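Side-chain contacts in hydrolase, haloacid dehalogenase-like family (Streptococcus pneumoniae, PDB 2FI1), which probably acts as a hydrolase of the haloacid dehalogenase-like family, carrying a calcium ion in its metal site: residues A[8-13]-A[141-146]; A[103-106]-A[110-113]. All coordinates share one frame; numbering follows the deposited sequence.

Contact 1: residues A[8-13]-A[141-146]; sequences DYIWDL and ESMLYL. With CA (calcium ion), chain B.
Flat groups flank, but do not enter, the packing of I10 on M143 and L146. On the helix 141-149, the ring of Y145 has the carbonyl oxygen of S142 in plane at its edge. At the other end of the contact, two residues beyond I10, the carboxylate of D12 does not reach the helix but turns both oxygens to the calcium ion, unequally: OD2 of D12 lies 2.4 Å from calcium and OD1 of D12 2.8 Å, a lopsided bidentate grip. Three waters, the carbonyl oxygen of G14 and OD1 of D160 complete seven ligand atoms. OD2 of D12 is also hydrogen-bonded with OG1 of T16, which should limit rotation of the carboxylate. Between strand and helix the contact is purely apolar and centres on I10. Its CG2, anti to the backbone N, touches CG of M143 at 3.9 Å and CD1 of L146 at 4.1 Å; CD1 of I10 adds a contact of 4.0 Å to CG of M143. The M143 side chain lies slantwise across I10, while I10 and L146 run alongside each other, pointing opposite ways. V104 and V157 on the flanking strands extend this core. Strand 8-11 is the central strand of a Rossmann-like α/β sheet, and the D12-to-T16 sequence DLGGT resembles family motif I, whose aspartate is the nucleophile in related enzymes.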
ATOM      1  N   ASP A   8      -9.734  12.323  10.391  1.00  9.37           N
ATOM      2  CA  ASP A   8      -9.613  11.868   9.013  1.00  9.38           C
ATOM      3  C   ASP A   8      -8.252  11.234   8.763  1.00  8.75           C
ATOM      4  O   ASP A   8      -7.229  11.723   9.238  1.00  9.27           O
ATOM      5  CB  ASP A   8      -9.836  13.047   8.073  1.00  9.22           C
ATOM      6  CG  ASP A   8     -11.250  13.564   8.133  1.00 10.84           C
ATOM      7  OD1 ASP A   8     -12.163  12.717   8.218  1.00 11.60           O
ATOM      8  OD2 ASP A   8     -11.455  14.798   8.100  1.00 10.24           O
ATOM      9  N   TYR A   9      -8.265  10.141   8.013  1.00  7.87           N
ATOM     10  CA  TYR A   9      -7.103   9.309   7.790  1.00  7.88           C
ATOM     11  C   TYR A   9      -6.967   9.122   6.286  1.00  7.74           C
ATOM     12  O   TYR A   9      -7.868   8.580   5.653  1.00  8.12           O
ATOM     13  CB  TYR A   9      -7.282   7.961   8.518  1.00  8.27           C
ATOM     14  CG  TYR A   9      -7.329   8.138  10.019  1.00  8.51           C
ATOM     15  CD1 TYR A   9      -6.194   7.969  10.790  1.00  9.04           C
ATOM     16  CD2 TYR A   9      -8.496   8.549  10.659  1.00  8.51           C
ATOM     17  CE1 TYR A   9      -6.211   8.155  12.152  1.00  9.83           C
ATOM     18  CE2 TYR A   9      -8.518   8.753  12.031  1.00  8.76           C
ATOM     19  CZ  TYR A   9      -7.372   8.549  12.766  1.00  9.70           C
ATOM     20  OH  TYR A   9      -7.385   8.766  14.144  1.00 10.73           O
ATOM     21  N   ILE A  10      -5.873   9.622   5.721  1.00  7.62           N
ATOM     22  CA  ILE A  10      -5.625   9.500   4.298  1.00  7.90           C
ATOM     23  C   ILE A  10      -4.542   8.446   4.117  1.00  7.55           C
ATOM     24  O   ILE A  10      -3.379   8.668   4.465  1.00  7.81           O
ATOM     25  CB  ILE A  10      -5.200  10.831   3.662  1.00  8.44           C
ATOM     26  CG1 ILE A  10      -6.270  11.906   3.880  1.00  9.20           C
ATOM     27  CG2 ILE A  10      -4.974  10.620   2.162  1.00  9.13           C
ATOM     28  CD1 ILE A  10      -5.883  13.268   3.327  1.00  9.98           C
ATOM     29  N   TRP A  11      -4.939   7.315   3.555  1.00  7.28           N
ATOM     30  CA  TRP A  11      -4.113   6.128   3.478  1.00  7.24           C
ATOM     31  C   TRP A  11      -3.451   5.941   2.128  1.00  7.94           C
ATOM     32  O   TRP A  11      -3.929   6.422   1.098  1.00  8.17           O
ATOM     33  CB  TRP A  11      -4.966   4.886   3.733  1.00  7.90           C
ATOM     34  CG  TRP A  11      -5.599   4.817   5.092  1.00  7.51           C
ATOM     35  CD1 TRP A  11      -6.861   5.206   5.431  1.00  8.58           C
ATOM     36  CD2 TRP A  11      -5.010   4.277   6.277  1.00  8.35           C
ATOM     37  NE1 TRP A  11      -7.089   4.955   6.753  1.00  7.93           N
ATOM     38  CE2 TRP A  11      -5.968   4.397   7.302  1.00  7.81           C
ATOM     39  CE3 TRP A  11      -3.763   3.716   6.575  1.00  9.10           C
ATOM     40  CZ2 TRP A  11      -5.730   3.956   8.606  1.00  9.37           C
ATOM     41  CZ3 TRP A  11      -3.525   3.290   7.881  1.00  9.66           C
ATOM     42  CH2 TRP A  11      -4.508   3.417   8.875  1.00 10.04           C
ATOM     43  N   ASP A  12      -2.361   5.209   2.202  1.00  8.00           N
ATOM     44  CA  ASP A  12      -1.615   4.641   1.096  1.00  8.53           C
ATOM     45  C   ASP A  12      -1.975   3.148   1.052  1.00  8.71           C
ATOM     46  O   ASP A  12      -2.229   2.547   2.090  1.00  9.01           O
ATOM     47  CB  ASP A  12      -0.134   4.900   1.405  1.00  8.73           C
ATOM     48  CG  ASP A  12       0.836   4.116   0.559  1.00 10.67           C
ATOM     49  OD1 ASP A  12       0.767   4.176  -0.676  1.00 11.37           O
ATOM     50  OD2 ASP A  12       1.760   3.533   1.180  1.00 11.08           O
ATOM     51  N   LEU A  13      -2.010   2.551  -0.136  1.00  8.95           N
ATOM     52  CA  LEU A  13      -2.383   1.152  -0.280  1.00  9.77           C
ATOM     53  C   LEU A  13      -1.144   0.259  -0.151  1.00  9.57           C
ATOM     54  O   LEU A  13      -0.894  -0.298   0.898  1.00  9.13           O
ATOM     55  CB  LEU A  13      -3.119   0.924  -1.606  1.00 10.02           C
ATOM     56  CG  LEU A  13      -3.655  -0.494  -1.848  1.00 11.67           C
ATOM     57  CD1 LEU A  13      -4.664  -0.905  -0.773  1.00 12.73           C
ATOM     58  CD2 LEU A  13      -4.277  -0.577  -3.234  1.00 12.80           C
ATOM     59  N   GLU A 141      -1.328  17.992  -4.630  1.00 10.15           N
ATOM     60  CA  GLU A 141      -2.600  18.261  -5.303  1.00 10.59           C
ATOM     61  C   GLU A 141      -3.765  17.367  -4.851  1.00  9.79           C
ATOM     62  O   GLU A 141      -4.835  17.864  -4.519  1.00 10.14           O
ATOM     63  CB  GLU A 141      -2.434  18.161  -6.830  1.00 10.94           C
ATOM     64  CG  GLU A 141      -3.679  18.552  -7.595  1.00 12.16           C
ATOM     65  CD  GLU A 141      -3.485  18.528  -9.092  1.00 13.54           C
ATOM     66  OE1 GLU A 141      -2.984  17.529  -9.627  1.00 12.48           O
ATOM     67  OE2 GLU A 141      -3.856  19.530  -9.742  1.00 21.21           O
ATOM     68  N   SER A 142      -3.564  16.051  -4.846  1.00  9.25           N
ATOM     69  CA  SER A 142      -4.652  15.145  -4.493  1.00  9.36           C
ATOM     70  C   SER A 142      -5.057  15.259  -3.028  1.00  9.81           C
ATOM     71  O   SER A 142      -6.245  15.196  -2.715  1.00 10.22           O
ATOM     72  CB  SER A 142      -4.319  13.691  -4.851  1.00  9.24           C
ATOM     73  OG  SER A 142      -3.114  13.253  -4.273  1.00  9.61           O
ATOM     74  N   MET A 143      -4.090  15.461  -2.144  1.00 10.69           N
ATOM     75  CA  MET A 143      -4.437  15.593  -0.722  1.00 11.37           C
ATOM     76  C   MET A 143      -5.084  16.965  -0.437  1.00 11.39           C
ATOM     77  O   MET A 143      -5.983  17.037   0.384  1.00 11.14           O
ATOM     78  CB  MET A 143      -3.263  15.224   0.205  1.00 12.32           C
ATOM     79  CG  MET A 143      -3.088  13.640   0.526  1.00 13.67           C
ATOM     80  SD  MET A 143      -1.510  13.457   1.241  1.00 12.95           S
ATOM     81  CE  MET A 143      -1.074  11.873   0.513  1.00 13.66           C
ATOM     82  N   LEU A 144      -4.692  18.015  -1.162  1.00 11.36           N
ATOM     83  CA  LEU A 144      -5.378  19.309  -1.046  1.00 11.46           C
ATOM     84  C   LEU A 144      -6.808  19.227  -1.576  1.00 11.44           C
ATOM     85  O   LEU A 144      -7.718  19.861  -1.041  1.00 11.38           O
ATOM     86  CB  LEU A 144      -4.604  20.408  -1.782  1.00 11.69           C
ATOM     87  CG  LEU A 144      -3.297  20.827  -1.099  1.00 12.71           C
ATOM     88  CD1 LEU A 144      -2.436  21.674  -2.020  1.00 13.74           C
ATOM     89  CD2 LEU A 144      -3.562  21.566   0.216  1.00 13.62           C
ATOM     90  N   TYR A 145      -7.012  18.448  -2.630  1.00 10.82           N
ATOM     91  CA  TYR A 145      -8.355  18.199  -3.152  1.00 10.72           C
ATOM     92  C   TYR A 145      -9.233  17.569  -2.067  1.00 10.64           C
ATOM     93  O   TYR A 145     -10.371  17.984  -1.858  1.00 10.78           O
ATOM     94  CB  TYR A 145      -8.299  17.299  -4.397  1.00 10.99           C
ATOM     95  CG  TYR A 145      -9.543  16.488  -4.680  1.00 10.44           C
ATOM     96  CD1 TYR A 145     -10.649  17.051  -5.295  1.00 11.10           C
ATOM     97  CD2 TYR A 145      -9.595  15.126  -4.374  1.00  9.54           C
ATOM     98  CE1 TYR A 145     -11.780  16.299  -5.575  1.00 11.05           C
ATOM     99  CE2 TYR A 145     -10.712  14.364  -4.642  1.00 10.58           C
ATOM    100  CZ  TYR A 145     -11.813  14.950  -5.253  1.00 11.21           C
ATOM    101  OH  TYR A 145     -12.940  14.221  -5.540  1.00 12.01           O
ATOM    102  N   LEU A 146      -8.713  16.547  -1.391  1.00 10.54           N
ATOM    103  CA  LEU A 146      -9.471  15.897  -0.325  1.00 10.05           C
ATOM    104  C   LEU A 146      -9.717  16.838   0.849  1.00 10.88           C
ATOM    105  O   LEU A 146     -10.809  16.867   1.415  1.00 10.27           O
ATOM    106  CB  LEU A 146      -8.760  14.633   0.162  1.00  9.75           C
ATOM    107  CG  LEU A 146      -8.755  13.441  -0.799  1.00  9.95           C
ATOM    108  CD1 LEU A 146      -7.892  12.326  -0.221  1.00  9.98           C
ATOM    109  CD2 LEU A 146     -10.166  12.959  -1.107  1.00 10.25           C
TER
HETATM  110 CA    CA B 191       3.161   2.818  -0.607  1.00 10.95          CA
HETATM  111  O   HOH W   1       5.042   1.438  -1.160  1.00 15.04           O
HETATM  112  O   HOH W   2       3.977   4.997  -1.112  1.00 12.12           O
HETATM  113  O   HOH W   3       2.378   2.591  -2.787  1.00 14.87           O

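Contact 2: residues A[103-106]-A[110-113]; sequences LVSH and QVLE
L103 meets V111 tip to tip, with CD2 of L103 3.9 Å from CG1 of V111. Its CG stands opposite the backbone N (chi1 -172°), which carries the methyl end out from the strand to the helix 110-117. F124, V127 and W11 also touch this side chain, and V127 packs on V111 as well, joined there by T129 from the loop that follows. V104 comes next with its CB turned from the helix, its methyls facing the other side of the sheet. S105, where the strand has given way to loop, turns its CB back to V111. Here OG of S105 comes to 3.3 Å from CG2 of V111, a close van der Waals contact and not a hydrogen bond, and CB of S105 lies 3.7 Å from the same methyl. V111 thus divides its two branches, CG1 to the leucine and CG2 to the serine. H106 turns its CB away again. OG of S105 lies about 8 Å from the calcium ion, at the strand end where relatives carry the motif II serine or threonine, a group that commonly binds the substrate phosphate. Chemically, the valine supplies a nonpolar wall against the hydroxyl, while the backbone N of R107, just beyond the segment, gives OG of S105 one hydrogen bond. No hydrogen bond links the two segments themselves, and the contact between them is van der Waals packing.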
ATOM      1  N   LEU A 103      -8.356   7.139   0.526  1.00  7.69           N
ATOM      2  CA  LEU A 103      -7.214   6.442  -0.065  1.00  8.22           C
ATOM      3  C   LEU A 103      -6.728   7.225  -1.263  1.00  7.52           C
ATOM      4  O   LEU A 103      -7.548   7.657  -2.075  1.00  8.12           O
ATOM      5  CB  LEU A 103      -7.599   5.026  -0.491  1.00  8.63           C
ATOM      6  CG  LEU A 103      -6.521   4.045  -0.959  1.00 10.44           C
ATOM      7  CD1 LEU A 103      -5.628   3.640   0.151  1.00 14.27           C
ATOM      8  CD2 LEU A 103      -7.200   2.811  -1.524  1.00 11.85           C
ATOM      9  N   VAL A 104      -5.413   7.433  -1.354  1.00  7.63           N
ATOM     10  CA  VAL A 104      -4.810   8.046  -2.541  1.00  8.09           C
ATOM     11  C   VAL A 104      -3.829   7.058  -3.144  1.00  8.20           C
ATOM     12  O   VAL A 104      -2.913   6.586  -2.465  1.00  8.33           O
ATOM     13  CB  VAL A 104      -4.106   9.369  -2.214  1.00  8.31           C
ATOM     14  CG1 VAL A 104      -3.358   9.905  -3.439  1.00  9.28           C
ATOM     15  CG2 VAL A 104      -5.112  10.393  -1.745  1.00  9.08           C
ATOM     16  N   SER A 105      -4.038   6.763  -4.426  1.00  8.51           N
ATOM     17  CA  SER A 105      -3.166   5.866  -5.170  1.00  9.07           C
ATOM     18  C   SER A 105      -2.844   6.478  -6.524  1.00  8.55           C
ATOM     19  O   SER A 105      -3.657   7.179  -7.113  1.00  8.63           O
ATOM     20  CB  SER A 105      -3.852   4.522  -5.385  1.00 10.07           C
ATOM     21  OG  SER A 105      -3.026   3.626  -6.133  1.00 11.20           O
ATOM     22  N   HIS A 106      -1.650   6.157  -7.002  1.00  8.50           N
ATOM     23  CA  HIS A 106      -1.237   6.494  -8.360  1.00  8.39           C
ATOM     24  C   HIS A 106      -1.679   5.458  -9.374  1.00  9.30           C
ATOM     25  O   HIS A 106      -1.552   5.700 -10.573  1.00  9.29           O
ATOM     26  CB  HIS A 106       0.273   6.540  -8.448  1.00  8.23           C
ATOM     27  CG  HIS A 106       0.912   7.521  -7.525  1.00  7.50           C
ATOM     28  ND1 HIS A 106       2.214   7.393  -7.104  1.00  8.56           N
ATOM     29  CD2 HIS A 106       0.443   8.664  -6.966  1.00  8.05           C
ATOM     30  CE1 HIS A 106       2.516   8.407  -6.312  1.00  9.36           C
ATOM     31  NE2 HIS A 106       1.461   9.194  -6.216  1.00  9.63           N
ATOM     32  N   GLN A 110      -7.782  -0.577 -11.040  1.00 17.16           N
ATOM     33  CA  GLN A 110      -7.531  -1.897 -10.401  1.00 17.73           C
ATOM     34  C   GLN A 110      -7.491  -1.810  -8.870  1.00 17.33           C
ATOM     35  O   GLN A 110      -7.808  -2.772  -8.158  1.00 17.14           O
ATOM     36  CB  GLN A 110      -6.213  -2.537 -10.873  1.00 17.96           C
ATOM     37  CG  GLN A 110      -6.091  -4.022 -10.473  1.00 20.36           C
ATOM     38  CD  GLN A 110      -4.673  -4.576 -10.510  1.00 20.63           C
ATOM     39  OE1 GLN A 110      -3.731  -3.905 -10.945  1.00 24.39           O
ATOM     40  NE2 GLN A 110      -4.518  -5.818 -10.046  1.00 22.72           N
ATOM     41  N   VAL A 111      -7.078  -0.661  -8.362  1.00 15.85           N
ATOM     42  CA  VAL A 111      -7.130  -0.376  -6.928  1.00 15.78           C
ATOM     43  C   VAL A 111      -8.478  -0.796  -6.380  1.00 15.11           C
ATOM     44  O   VAL A 111      -8.569  -1.384  -5.306  1.00 14.99           O
ATOM     45  CB  VAL A 111      -6.888   1.139  -6.649  1.00 15.65           C
ATOM     46  CG1 VAL A 111      -7.277   1.519  -5.209  1.00 16.56           C
ATOM     47  CG2 VAL A 111      -5.431   1.490  -6.911  1.00 16.45           C
ATOM     48  N   LEU A 112      -9.537  -0.497  -7.120  1.00 13.77           N
ATOM     49  CA  LEU A 112     -10.867  -0.715  -6.605  1.00 13.43           C
ATOM     50  C   LEU A 112     -11.127  -2.208  -6.442  1.00 13.07           C
ATOM     51  O   LEU A 112     -11.758  -2.619  -5.468  1.00 12.64           O
ATOM     52  CB  LEU A 112     -11.906  -0.041  -7.493  1.00 13.37           C
ATOM     53  CG  LEU A 112     -11.660   1.450  -7.775  1.00 14.94           C
ATOM     54  CD1 LEU A 112     -12.815   2.024  -8.583  1.00 15.62           C
ATOM     55  CD2 LEU A 112     -11.437   2.250  -6.510  1.00 16.79           C
ATOM     56  N   GLU A 113     -10.629  -3.012  -7.381  1.00 12.34           N
ATOM     57  CA  GLU A 113     -10.746  -4.474  -7.294  1.00 12.96           C
ATOM     58  C   GLU A 113     -10.030  -5.035  -6.078  1.00 11.36           C
ATOM     59  O   GLU A 113     -10.521  -5.945  -5.420  1.00 10.58           O
ATOM     60  CB  GLU A 113     -10.147  -5.143  -8.537  1.00 13.72           C
ATOM     61  CG  GLU A 113     -10.838  -4.808  -9.854  1.00 16.15           C
ATOM     62  CD  GLU A 113     -10.049  -5.268 -11.078  1.00 17.63           C
ATOM     63  OE1 GLU A 113      -9.087  -6.063 -10.931  1.00 23.48           O
ATOM     64  OE2 GLU A 113     -10.392  -4.828 -12.194  1.00 23.32           O
TER

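How the contacts relate
Contacts 1 and 2 share one parallel sheet, where strands 8-11 and 100-104 are neighbours joined by a probable hydrogen bond between V104 N and W11 O, 3.0 Å apart. They use opposite faces of it: segment 8-13 packs on the helix 141-149, whereas L103 and S105 face the helix 110-117, as in a three-layered α/β/α fold. Both are buried, although S105 is partly exposed. V104 links them, since its methyls pack beside S142 and L146 of contact 1. Contact 1 spans a long chain separation and its packing is wholly hydrocarbon, the calcium ligand D12 lying just beyond it on the same segment; contact 2 belongs to a local beta-alpha-beta unit and is the one with a polar atom at its interface.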